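Local coordinates for putative membrane protein COG4129 (Clostridium difficile, PDB 3KMI), which is of unconfirmed function but, as a member of the aromatic acid exporter family, may export aromatic acids, the fragment here being its helical C-terminal domain, at the interface of chains A and B. Residues are numbered along the deposited sequence; one frame, centred on the assembly and turned at random. Chains: chain A/B, Putative membrane protein COG4129.

Contact 1: the interface of chains A and B. Residues chain A 151-152, 155; chain B 140, 145, 151, 154-155, 158.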
ATOM      1  N   PHE A 151      -9.081  -8.523  19.028  1.00 11.59           N
ATOM      2  CA  PHE A 151      -8.060  -8.995  18.084  1.00 11.42           C
ATOM      3  C   PHE A 151      -8.172  -8.272  16.740  1.00 10.79           C
ATOM      4  O   PHE A 151      -7.180  -7.741  16.227  1.00 10.79           O
ATOM      5  CB  PHE A 151      -8.166 -10.515  17.904  1.00 11.09           C
ATOM      6  CG  PHE A 151      -7.187 -11.090  16.915  1.00 10.57           C
ATOM      7  CD1 PHE A 151      -5.938 -11.554  17.338  1.00 10.79           C
ATOM      8  CD2 PHE A 151      -7.535 -11.205  15.560  1.00 10.83           C
ATOM      9  CE1 PHE A 151      -5.038 -12.128  16.409  1.00 13.33           C
ATOM     10  CE2 PHE A 151      -6.661 -11.743  14.639  1.00  9.39           C
ATOM     11  CZ  PHE A 151      -5.409 -12.214  15.055  1.00 12.25           C
ATOM     12  N   GLU A 152      -9.385  -8.214  16.193  1.00 10.73           N
ATOM     13  CA  GLU A 152      -9.592  -7.568  14.889  1.00 10.23           C
ATOM     14  C   GLU A 152      -9.300  -6.075  14.897  1.00 10.05           C
ATOM     15  O   GLU A 152      -8.743  -5.557  13.927  1.00  9.40           O
ATOM     16  CB  GLU A 152     -10.971  -7.873  14.303  1.00 11.29           C
ATOM     17  CG  GLU A 152     -11.250  -9.384  14.120  1.00 13.31           C
ATOM     18  CD  GLU A 152     -12.545  -9.688  13.368  1.00 17.56           C
ATOM     19  OE1 GLU A 152     -13.246  -8.751  12.925  1.00 20.30           O
ATOM     20  OE2 GLU A 152     -12.860 -10.884  13.201  1.00 20.65           O
ATOM     21  N   ALA A 155      -5.536  -5.603  14.862  1.00  9.88           N
ATOM     22  CA  ALA A 155      -5.021  -5.838  13.527  1.00  9.92           C
ATOM     23  C   ALA A 155      -5.290  -4.684  12.584  1.00  9.01           C
ATOM     24  O   ALA A 155      -4.410  -4.327  11.811  1.00  9.75           O
ATOM     25  CB  ALA A 155      -5.537  -7.186  12.946  1.00  9.61           C
TER
ATOM     26  N   LYS B 140     -10.558 -17.469  11.663  1.00 21.33           N
ATOM     27  CA  LYS B 140     -11.306 -16.649  12.633  1.00 21.68           C
ATOM     28  C   LYS B 140     -12.026 -17.505  13.652  1.00 22.17           C
ATOM     29  O   LYS B 140     -12.405 -17.021  14.720  1.00 22.06           O
ATOM     30  CB  LYS B 140     -12.340 -15.729  11.976  1.00 22.17           C
ATOM     31  CG  LYS B 140     -11.827 -14.340  11.482  1.00 23.54           C
ATOM     32  CD  LYS B 140     -10.773 -13.662  12.390  1.00 23.79           C
ATOM     33  CE  LYS B 140     -11.320 -13.196  13.729  1.00 24.51           C
ATOM     34  NZ  LYS B 140     -10.225 -13.097  14.725  1.00 24.39           N
ATOM     35  N   PRO B 145      -5.654 -16.834  20.824  1.00 27.25           N
ATOM     36  CA  PRO B 145      -4.234 -17.151  21.015  1.00 27.42           C
ATOM     37  C   PRO B 145      -3.812 -17.136  22.492  1.00 27.89           C
ATOM     38  O   PRO B 145      -3.810 -16.079  23.135  1.00 28.41           O
ATOM     39  CB  PRO B 145      -3.517 -16.034  20.256  1.00 27.57           C
ATOM     40  CG  PRO B 145      -4.556 -15.389  19.386  1.00 27.14           C
ATOM     41  CD  PRO B 145      -5.848 -15.568  20.091  1.00 27.09           C
ATOM     42  N   PHE B 151      -0.149 -15.640  19.606  1.00 18.60           N
ATOM     43  CA  PHE B 151      -0.862 -14.455  19.209  1.00 17.43           C
ATOM     44  C   PHE B 151      -0.098 -13.755  18.088  1.00 16.19           C
ATOM     45  O   PHE B 151      -0.701 -13.237  17.154  1.00 16.48           O
ATOM     46  CB  PHE B 151      -1.054 -13.499  20.397  1.00 17.54           C
ATOM     47  CG  PHE B 151      -1.128 -12.063  19.985  1.00 17.70           C
ATOM     48  CD1 PHE B 151      -2.330 -11.516  19.571  1.00 18.45           C
ATOM     49  CD2 PHE B 151       0.021 -11.275  19.954  1.00 18.74           C
ATOM     50  CE1 PHE B 151      -2.392 -10.202  19.145  1.00 19.90           C
ATOM     51  CE2 PHE B 151      -0.025  -9.966  19.539  1.00 19.75           C
ATOM     52  CZ  PHE B 151      -1.240  -9.421  19.132  1.00 21.34           C
ATOM     53  N   ARG B 154      -0.504 -15.747  14.865  1.00 11.36           N
ATOM     54  CA  ARG B 154      -1.890 -15.498  14.467  1.00 11.05           C
ATOM     55  C   ARG B 154      -2.101 -14.102  13.853  1.00 11.05           C
ATOM     56  O   ARG B 154      -2.807 -13.971  12.834  1.00 11.15           O
ATOM     57  CB  ARG B 154      -2.819 -15.668  15.673  1.00 11.54           C
ATOM     58  CG  ARG B 154      -4.327 -15.696  15.337  1.00 13.12           C
ATOM     59  CD  ARG B 154      -4.794 -17.093  14.890  1.00 16.08           C
ATOM     60  NE  ARG B 154      -4.743 -18.066  15.994  1.00 15.01           N
ATOM     61  CZ  ARG B 154      -5.725 -18.289  16.863  1.00 16.37           C
ATOM     62  NH1 ARG B 154      -6.865 -17.611  16.799  1.00 17.74           N
ATOM     63  NH2 ARG B 154      -5.566 -19.192  17.815  1.00 17.86           N
ATOM     64  N   ALA B 155      -1.519 -13.078  14.488  1.00  9.98           N
ATOM     65  CA  ALA B 155      -1.603 -11.707  14.017  1.00  8.77           C
ATOM     66  C   ALA B 155      -0.989 -11.640  12.639  1.00  8.19           C
ATOM     67  O   ALA B 155      -1.591 -11.072  11.731  1.00  7.17           O
ATOM     68  CB  ALA B 155      -0.877 -10.755  14.967  1.00  8.80           C
ATOM     69  N   PHE B 158      -3.241 -13.300   9.983  1.00  5.29           N
ATOM     70  CA  PHE B 158      -4.415 -12.423   9.778  1.00  5.31           C
ATOM     71  C   PHE B 158      -4.083 -11.209   8.892  1.00  4.76           C
ATOM     72  O   PHE B 158      -4.800 -10.897   7.928  1.00  4.20           O
ATOM     73  CB  PHE B 158      -4.988 -11.936  11.122  1.00  6.12           C
ATOM     74  CG  PHE B 158      -6.300 -11.170  10.979  1.00  7.59           C
ATOM     75  CD1 PHE B 158      -7.521 -11.848  10.955  1.00  7.64           C
ATOM     76  CD2 PHE B 158      -6.306  -9.787  10.841  1.00  8.57           C
ATOM     77  CE1 PHE B 158      -8.729 -11.152  10.818  1.00  8.88           C
ATOM     78  CE2 PHE B 158      -7.517  -9.081  10.695  1.00  8.99           C
ATOM     79  CZ  PHE B 158      -8.730  -9.770  10.694  1.00  9.42           C
TER
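A:Phe151 reaches across to B:Phe158, B:Arg154 and B:Lys140, its ring tucked against chain B. From CB the side chain departs with CG anti to the backbone N (chi1 178°), which sets the ring beside its own carbonyl carbon and toward chain B. On one flank CD2 passes the ammonium NZ of B:Lys140 at 3.4 Å, the nitrogen lying off the rim and tilted from the ring plane. Further out, the CE2 edge stands over one face of B:Phe158, above its CG end, 3.7 Å from CG; the planes stand 84° apart in an edge-to-face pair with centroids 5.4 Å apart. At the tip, CZ meets the aliphatic CG of B:Arg154 at 3.7 Å, and CE1 also lies beside this methylene. The guanidinium of B:Arg154 turns away, with CG of B:Pro145 over the centre of one face. Nearby, CB of A:Ala155 touches CD2 of B:Phe158 at 3.4 Å. A:Glu152 OE2 forms a long salt bridge of 3.8 Å with B:Lys140 NZ, though the local fit of the two chain ends is doubtful. This helix-to-helix patch of the crystal's A-B pair, which may or may not be biological, lies near the start of helix 148-176 in both C-terminal domains, with B helix 124-140 and its following loop closing one side.

Contact 2: the interface of chains A and B. Residues chain A 68, 72, 76; chain B 57, 60-61.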
ATOM      1  N   LEU A  68      10.906  19.015 -21.733  0.50 26.68           N
ATOM      2  CA  LEU A  68      10.671  17.659 -21.251  0.50 26.41           C
ATOM      3  C   LEU A  68      11.267  17.470 -19.843  0.50 26.41           C
ATOM      4  O   LEU A  68      10.864  16.576 -19.102  0.50 25.97           O
ATOM      5  CB  LEU A  68      11.224  16.630 -22.239  0.50 26.28           C
ATOM      6  CG  LEU A  68      10.941  15.169 -21.897  0.50 25.68           C
ATOM      7  CD1 LEU A  68      10.925  14.333 -23.154  0.50 25.38           C
ATOM      8  CD2 LEU A  68      11.963  14.647 -20.906  0.50 24.47           C
ATOM      9  N   ARG A  72       8.982  15.946 -16.905  1.00 20.78           N
ATOM     10  CA  ARG A  72       9.466  14.818 -16.088  1.00 20.35           C
ATOM     11  C   ARG A  72       9.361  15.082 -14.588  1.00 20.24           C
ATOM     12  O   ARG A  72       8.761  14.284 -13.875  1.00 20.11           O
ATOM     13  CB  ARG A  72      10.906  14.418 -16.477  1.00 21.36           C
ATOM     14  CG  ARG A  72      11.602  13.503 -15.445  1.00 22.61           C
ATOM     15  CD  ARG A  72      12.893  12.898 -15.988  1.00 28.89           C
ATOM     16  NE  ARG A  72      12.565  11.988 -17.080  1.00 32.58           N
ATOM     17  CZ  ARG A  72      12.499  10.669 -16.957  1.00 32.99           C
ATOM     18  NH1 ARG A  72      12.149   9.942 -18.002  1.00 34.30           N
ATOM     19  NH2 ARG A  72      12.794  10.077 -15.807  1.00 32.54           N
ATOM     20  N   GLU A  76       6.590  12.655 -12.538  1.00 17.60           N
ATOM     21  CA  GLU A  76       7.177  11.889 -11.453  1.00 17.76           C
ATOM     22  C   GLU A  76       6.697  12.347 -10.071  1.00 17.33           C
ATOM     23  O   GLU A  76       6.512  11.516  -9.170  1.00 17.47           O
ATOM     24  CB  GLU A  76       8.716  11.840 -11.547  1.00 18.10           C
ATOM     25  CG  GLU A  76       9.210  11.003 -12.755  1.00 19.36           C
ATOM     26  CD  GLU A  76      10.746  10.909 -12.906  1.00 20.97           C
ATOM     27  OE1 GLU A  76      11.493  11.516 -12.106  1.00 22.70           O
ATOM     28  OE2 GLU A  76      11.208  10.221 -13.850  1.00 20.97           O
TER
ATOM     29  N   SER B  57      10.361   5.272 -16.154  1.00 20.77           N
ATOM     30  CA  SER B  57      11.376   6.261 -16.527  1.00 21.67           C
ATOM     31  C   SER B  57      11.453   6.381 -18.046  1.00 22.30           C
ATOM     32  O   SER B  57      11.546   7.495 -18.591  1.00 22.39           O
ATOM     33  CB  SER B  57      12.732   5.879 -15.921  1.00 22.21           C
ATOM     34  OG  SER B  57      13.811   6.627 -16.457  1.00 24.42           O
ATOM     35  N   TYR B  60       8.108   8.095 -19.708  1.00 21.57           N
ATOM     36  CA  TYR B  60       8.218   9.554 -19.633  1.00 20.86           C
ATOM     37  C   TYR B  60       9.283  10.162 -20.549  1.00 21.46           C
ATOM     38  O   TYR B  60       9.106  11.281 -21.056  1.00 21.45           O
ATOM     39  CB  TYR B  60       8.488   9.962 -18.193  1.00 20.71           C
ATOM     40  CG  TYR B  60       7.333   9.645 -17.243  1.00 18.90           C
ATOM     41  CD1 TYR B  60       6.005   9.741 -17.675  1.00 18.25           C
ATOM     42  CD2 TYR B  60       7.570   9.290 -15.920  1.00 17.49           C
ATOM     43  CE1 TYR B  60       4.934   9.485 -16.818  1.00 17.38           C
ATOM     44  CE2 TYR B  60       6.505   9.034 -15.048  1.00 16.51           C
ATOM     45  CZ  TYR B  60       5.189   9.127 -15.509  1.00 17.78           C
ATOM     46  OH  TYR B  60       4.107   8.874 -14.675  1.00 17.38           O
ATOM     47  N   ASP B  61      10.392   9.451 -20.722  1.00 21.75           N
ATOM     48  CA  ASP B  61      11.440   9.816 -21.706  1.00 22.87           C
ATOM     49  C   ASP B  61      10.839   9.925 -23.113  1.00 22.76           C
ATOM     50  O   ASP B  61      11.298  10.697 -23.964  1.00 23.46           O
ATOM     51  CB  ASP B  61      12.530   8.727 -21.733  1.00 22.74           C
ATOM     52  CG  ASP B  61      13.531   8.828 -20.572  1.00 23.52           C
ATOM     53  OD1 ASP B  61      13.528   9.813 -19.810  1.00 23.90           O
ATOM     54  OD2 ASP B  61      14.357   7.903 -20.437  1.00 24.68           O
TER
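A:Arg72 extends its guanidinium to the C-terminal end of helix 41-61 of chain B, where NH1 donates to the backbone carbonyl O of B:Ser57 at 2.6 Å. This polar cluster of charged side chains belongs to the all-helical C-terminal domain of a putative aromatic acid exporter. The carbonyl oxygen is met in its own plane on a lone pair, at a C=O...N angle of 140°, and lies 5° out of the guanidinium plane. The carboxylate of B:Asp61 sits beside the same NH1 in a salt bridge, but the modelled approach to OD1 is too short, the N-H does not point at it and the detail is doubtful. Off one side of the guanidinium plane, near its NH1 end, CB of B:Tyr60 is 3.7 Å from A:Arg72 NH1. One turn along its own helix, A:Glu76 sends its carboxylate on an extended chain to the other terminal nitrogen, its OE2 lying 2.5 Å from A:Arg72 NH2 in a salt bridge. The arginine chain is straight to CD and then bends at chi3 (-66°), which turns its head toward both acids. A:Glu76 OE2 and B:Asp61 OD1 stay 6.4 Å apart, and the guanidinium may offset their like charges. Farther out, the methylene CG of A:Glu76 rests 4.0 Å from CD2 at the rim of the B:Tyr60 ring. On the opposite flank, at the start of helix 68-95, methyl CD1 of A:Leu68 lies 3.7 Å from the backbone O of B:Asp61.

Contact 3: the interface of chains A and B. Residues chain A 94, 155, 158-159, 162; chain B 94, 158-159, 162-163.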
ATOM      1  N   TYR A  94      -9.524   0.934   6.209  1.00  9.62           N
ATOM      2  CA  TYR A  94      -9.181   0.304   7.483  1.00 10.08           C
ATOM      3  C   TYR A  94      -9.883   0.989   8.662  1.00  9.24           C
ATOM      4  O   TYR A  94     -10.520   0.329   9.468  1.00  9.33           O
ATOM      5  CB  TYR A  94      -7.667   0.339   7.737  1.00 11.11           C
ATOM      6  CG  TYR A  94      -6.852  -0.562   6.818  1.00 10.21           C
ATOM      7  CD1 TYR A  94      -7.361  -1.761   6.338  1.00 12.22           C
ATOM      8  CD2 TYR A  94      -5.554  -0.203   6.472  1.00 14.91           C
ATOM      9  CE1 TYR A  94      -6.578  -2.591   5.507  1.00 15.13           C
ATOM     10  CE2 TYR A  94      -4.771  -0.988   5.644  1.00 15.68           C
ATOM     11  CZ  TYR A  94      -5.274  -2.187   5.179  1.00 16.84           C
ATOM     12  OH  TYR A  94      -4.457  -2.955   4.381  1.00 17.03           O
ATOM     13  N   ALA A 155      -5.536  -5.603  14.862  1.00  9.88           N
ATOM     14  CA  ALA A 155      -5.021  -5.838  13.527  1.00  9.92           C
ATOM     15  C   ALA A 155      -5.290  -4.684  12.584  1.00  9.01           C
ATOM     16  O   ALA A 155      -4.410  -4.327  11.811  1.00  9.75           O
ATOM     17  CB  ALA A 155      -5.537  -7.186  12.946  1.00  9.61           C
ATOM     18  N   PHE A 158      -2.820  -2.042  13.302  0.50  9.77           N
ATOM     19  CA  PHE A 158      -1.474  -2.368  12.835  0.50 10.30           C
ATOM     20  C   PHE A 158      -1.332  -2.208  11.310  0.50  9.97           C
ATOM     21  O   PHE A 158      -0.265  -1.821  10.814  0.50 10.37           O
ATOM     22  CB  PHE A 158      -1.061  -3.779  13.265  0.50 10.43           C
ATOM     23  CG  PHE A 158       0.419  -4.001  13.219  0.50 10.60           C
ATOM     24  CD1 PHE A 158       1.226  -3.579  14.269  0.50 10.27           C
ATOM     25  CD2 PHE A 158       1.007  -4.610  12.130  0.50 11.30           C
ATOM     26  CE1 PHE A 158       2.591  -3.762  14.231  0.50 10.94           C
ATOM     27  CE2 PHE A 158       2.376  -4.806  12.081  0.50 12.19           C
ATOM     28  CZ  PHE A 158       3.170  -4.384  13.139  0.50 12.91           C
ATOM     29  N   LEU A 159      -2.406  -2.505  10.580  1.00  9.22           N
ATOM     30  CA  LEU A 159      -2.415  -2.302   9.116  1.00  9.67           C
ATOM     31  C   LEU A 159      -2.317  -0.821   8.755  1.00  9.24           C
ATOM     32  O   LEU A 159      -1.731  -0.464   7.702  1.00  8.62           O
ATOM     33  CB  LEU A 159      -3.658  -2.930   8.457  1.00  8.38           C
ATOM     34  CG  LEU A 159      -3.803  -4.458   8.459  1.00  8.19           C
ATOM     35  CD1 LEU A 159      -5.264  -4.856   8.465  1.00  6.18           C
ATOM     36  CD2 LEU A 159      -3.056  -5.067   7.317  1.00  7.02           C
ATOM     37  N   THR A 162       1.321   0.152   8.778  1.00 11.08           N
ATOM     38  CA  THR A 162       1.943  -0.260   7.524  1.00 10.46           C
ATOM     39  C   THR A 162       1.765   0.796   6.453  1.00  9.31           C
ATOM     40  O   THR A 162       2.725   1.173   5.781  1.00 10.00           O
ATOM     41  CB  THR A 162       1.422  -1.636   7.039  1.00 10.77           C
ATOM     42  OG1 THR A 162       1.785  -2.629   8.014  1.00 10.86           O
ATOM     43  CG2 THR A 162       2.057  -1.990   5.757  1.00 11.17           C
TER
ATOM     44  N   TYR B  94       5.628  -8.685   7.261  1.00 11.53           N
ATOM     45  CA  TYR B  94       4.874  -9.515   8.213  1.00 10.88           C
ATOM     46  C   TYR B  94       5.491 -10.914   8.330  1.00 11.05           C
ATOM     47  O   TYR B  94       5.806 -11.373   9.410  1.00 11.03           O
ATOM     48  CB  TYR B  94       3.412  -9.679   7.787  1.00 10.69           C
ATOM     49  CG  TYR B  94       2.647  -8.407   7.472  1.00 11.66           C
ATOM     50  CD1 TYR B  94       2.824  -7.239   8.226  1.00 11.92           C
ATOM     51  CD2 TYR B  94       1.698  -8.400   6.445  1.00 10.44           C
ATOM     52  CE1 TYR B  94       2.074  -6.073   7.949  1.00 12.80           C
ATOM     53  CE2 TYR B  94       0.943  -7.259   6.167  1.00 12.54           C
ATOM     54  CZ  TYR B  94       1.146  -6.103   6.903  1.00 12.50           C
ATOM     55  OH  TYR B  94       0.411  -4.982   6.591  1.00 12.30           O
ATOM     56  N   PHE B 158      -3.241 -13.300   9.983  1.00  5.29           N
ATOM     57  CA  PHE B 158      -4.415 -12.423   9.778  1.00  5.31           C
ATOM     58  C   PHE B 158      -4.083 -11.209   8.892  1.00  4.76           C
ATOM     59  O   PHE B 158      -4.800 -10.897   7.928  1.00  4.20           O
ATOM     60  CB  PHE B 158      -4.988 -11.936  11.122  1.00  6.12           C
ATOM     61  CG  PHE B 158      -6.300 -11.170  10.979  1.00  7.59           C
ATOM     62  CD1 PHE B 158      -7.521 -11.848  10.955  1.00  7.64           C
ATOM     63  CD2 PHE B 158      -6.306  -9.787  10.841  1.00  8.57           C
ATOM     64  CE1 PHE B 158      -8.729 -11.152  10.818  1.00  8.88           C
ATOM     65  CE2 PHE B 158      -7.517  -9.081  10.695  1.00  8.99           C
ATOM     66  CZ  PHE B 158      -8.730  -9.770  10.694  1.00  9.42           C
ATOM     67  N   LEU B 159      -2.978 -10.547   9.193  1.00  4.59           N
ATOM     68  CA  LEU B 159      -2.539  -9.397   8.382  1.00  5.28           C
ATOM     69  C   LEU B 159      -2.279  -9.868   6.942  1.00  5.71           C
ATOM     70  O   LEU B 159      -2.664  -9.193   5.968  1.00  6.44           O
ATOM     71  CB  LEU B 159      -1.267  -8.787   8.980  1.00  4.89           C
ATOM     72  CG  LEU B 159      -1.330  -8.266  10.419  1.00  7.52           C
ATOM     73  CD1 LEU B 159       0.064  -7.864  10.934  1.00  8.60           C
ATOM     74  CD2 LEU B 159      -2.235  -7.106  10.492  1.00  6.29           C
ATOM     75  N   THR B 162      -5.538 -10.524   5.024  1.00  6.00           N
ATOM     76  CA  THR B 162      -6.155  -9.217   4.755  1.00  5.51           C
ATOM     77  C   THR B 162      -5.558  -8.618   3.488  1.00  6.50           C
ATOM     78  O   THR B 162      -6.274  -8.227   2.544  1.00  5.78           O
ATOM     79  CB  THR B 162      -5.985  -8.283   5.981  1.00  5.19           C
ATOM     80  OG1 THR B 162      -6.750  -8.818   7.073  1.00  4.51           O
ATOM     81  CG2 THR B 162      -6.453  -6.860   5.625  1.00  7.43           C
ATOM     82  N   GLU B 163      -4.236  -8.573   3.426  1.00  6.93           N
ATOM     83  CA  GLU B 163      -3.578  -7.992   2.241  1.00  7.57           C
ATOM     84  C   GLU B 163      -3.738  -8.844   0.978  1.00  8.00           C
ATOM     85  O   GLU B 163      -3.820  -8.306  -0.123  1.00  8.65           O
ATOM     86  CB  GLU B 163      -2.083  -7.772   2.548  1.00  7.66           C
ATOM     87  CG  GLU B 163      -1.876  -6.836   3.727  1.00  8.75           C
ATOM     88  CD  GLU B 163      -1.244  -5.516   3.369  1.00  8.50           C
ATOM     89  OE1 GLU B 163      -1.181  -5.152   2.184  1.00  8.67           O
ATOM     90  OE2 GLU B 163      -0.742  -4.849   4.283  1.00  8.43           O
TER
HETATM   91  O   HOH W   1      -1.796  -2.387   4.691  1.00 11.22           O
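The phenol of B:Tyr94 meets A:Thr162 tip to tip, while one face of its ring is capped by CB of B:Leu159, offset toward the rim, and CG of B:Glu163 lies in plane at its edge. The ring of A:Tyr94 likewise carries CB of A:Leu159 on one face, 3.6 Å above its plane. In this helix-packing interface of the putative aromatic acid exporter C-terminal domain, B:Tyr94 OH shares a hydrogen bond of 3.1 Å with A:Thr162 OG1. The same hydroxyl donates to B:Glu163 OE2 at 2.6 Å, arriving on the anti side of the carboxylate and 18° out of its plane. A:Tyr94 reaches this OE2 indirectly: its OH is 2.7 Å from water 1, which also hydrogen-bonds B:Glu163 OE2. Alongside these polar links A:Leu159 and B:Leu159 run past one another, antiparallel, with A:Leu159 CG 3.7 Å from B:Leu159 CD2; A:Leu159 CD2 lies against B:Tyr94 OH. B:Leu159 CD1 crosses to the ring of A:Phe158, 3.6 Å from its CD2. B:Thr162 holds OG1 anti to its carbonyl carbon (chi1 -66°) and bonds back to B:Phe158 O at 3.0 Å; its methyl CG2 thereby faces A:Leu159 CD1 at 3.7 Å.

Contact 1 and contact 3 adjoin along helix 148-176 of both chains, their C-alpha centres about 10 Å apart and sharing A:Ala155 and B:Phe158, so an aromatic patch runs on into a leucine and tyrosine one. Contact 2 lies about 43 Å from contact 1 and about 34 Å from contact 3. Its chain A residues start helix 68-95, whose far end supplies A:Tyr94 to contact 3, so this long helix spans the separation. The two chains thus touch at widely spaced places and not by an exact two-fold; whether this pairing occurs in the membrane-bound protein the structure alone does not show.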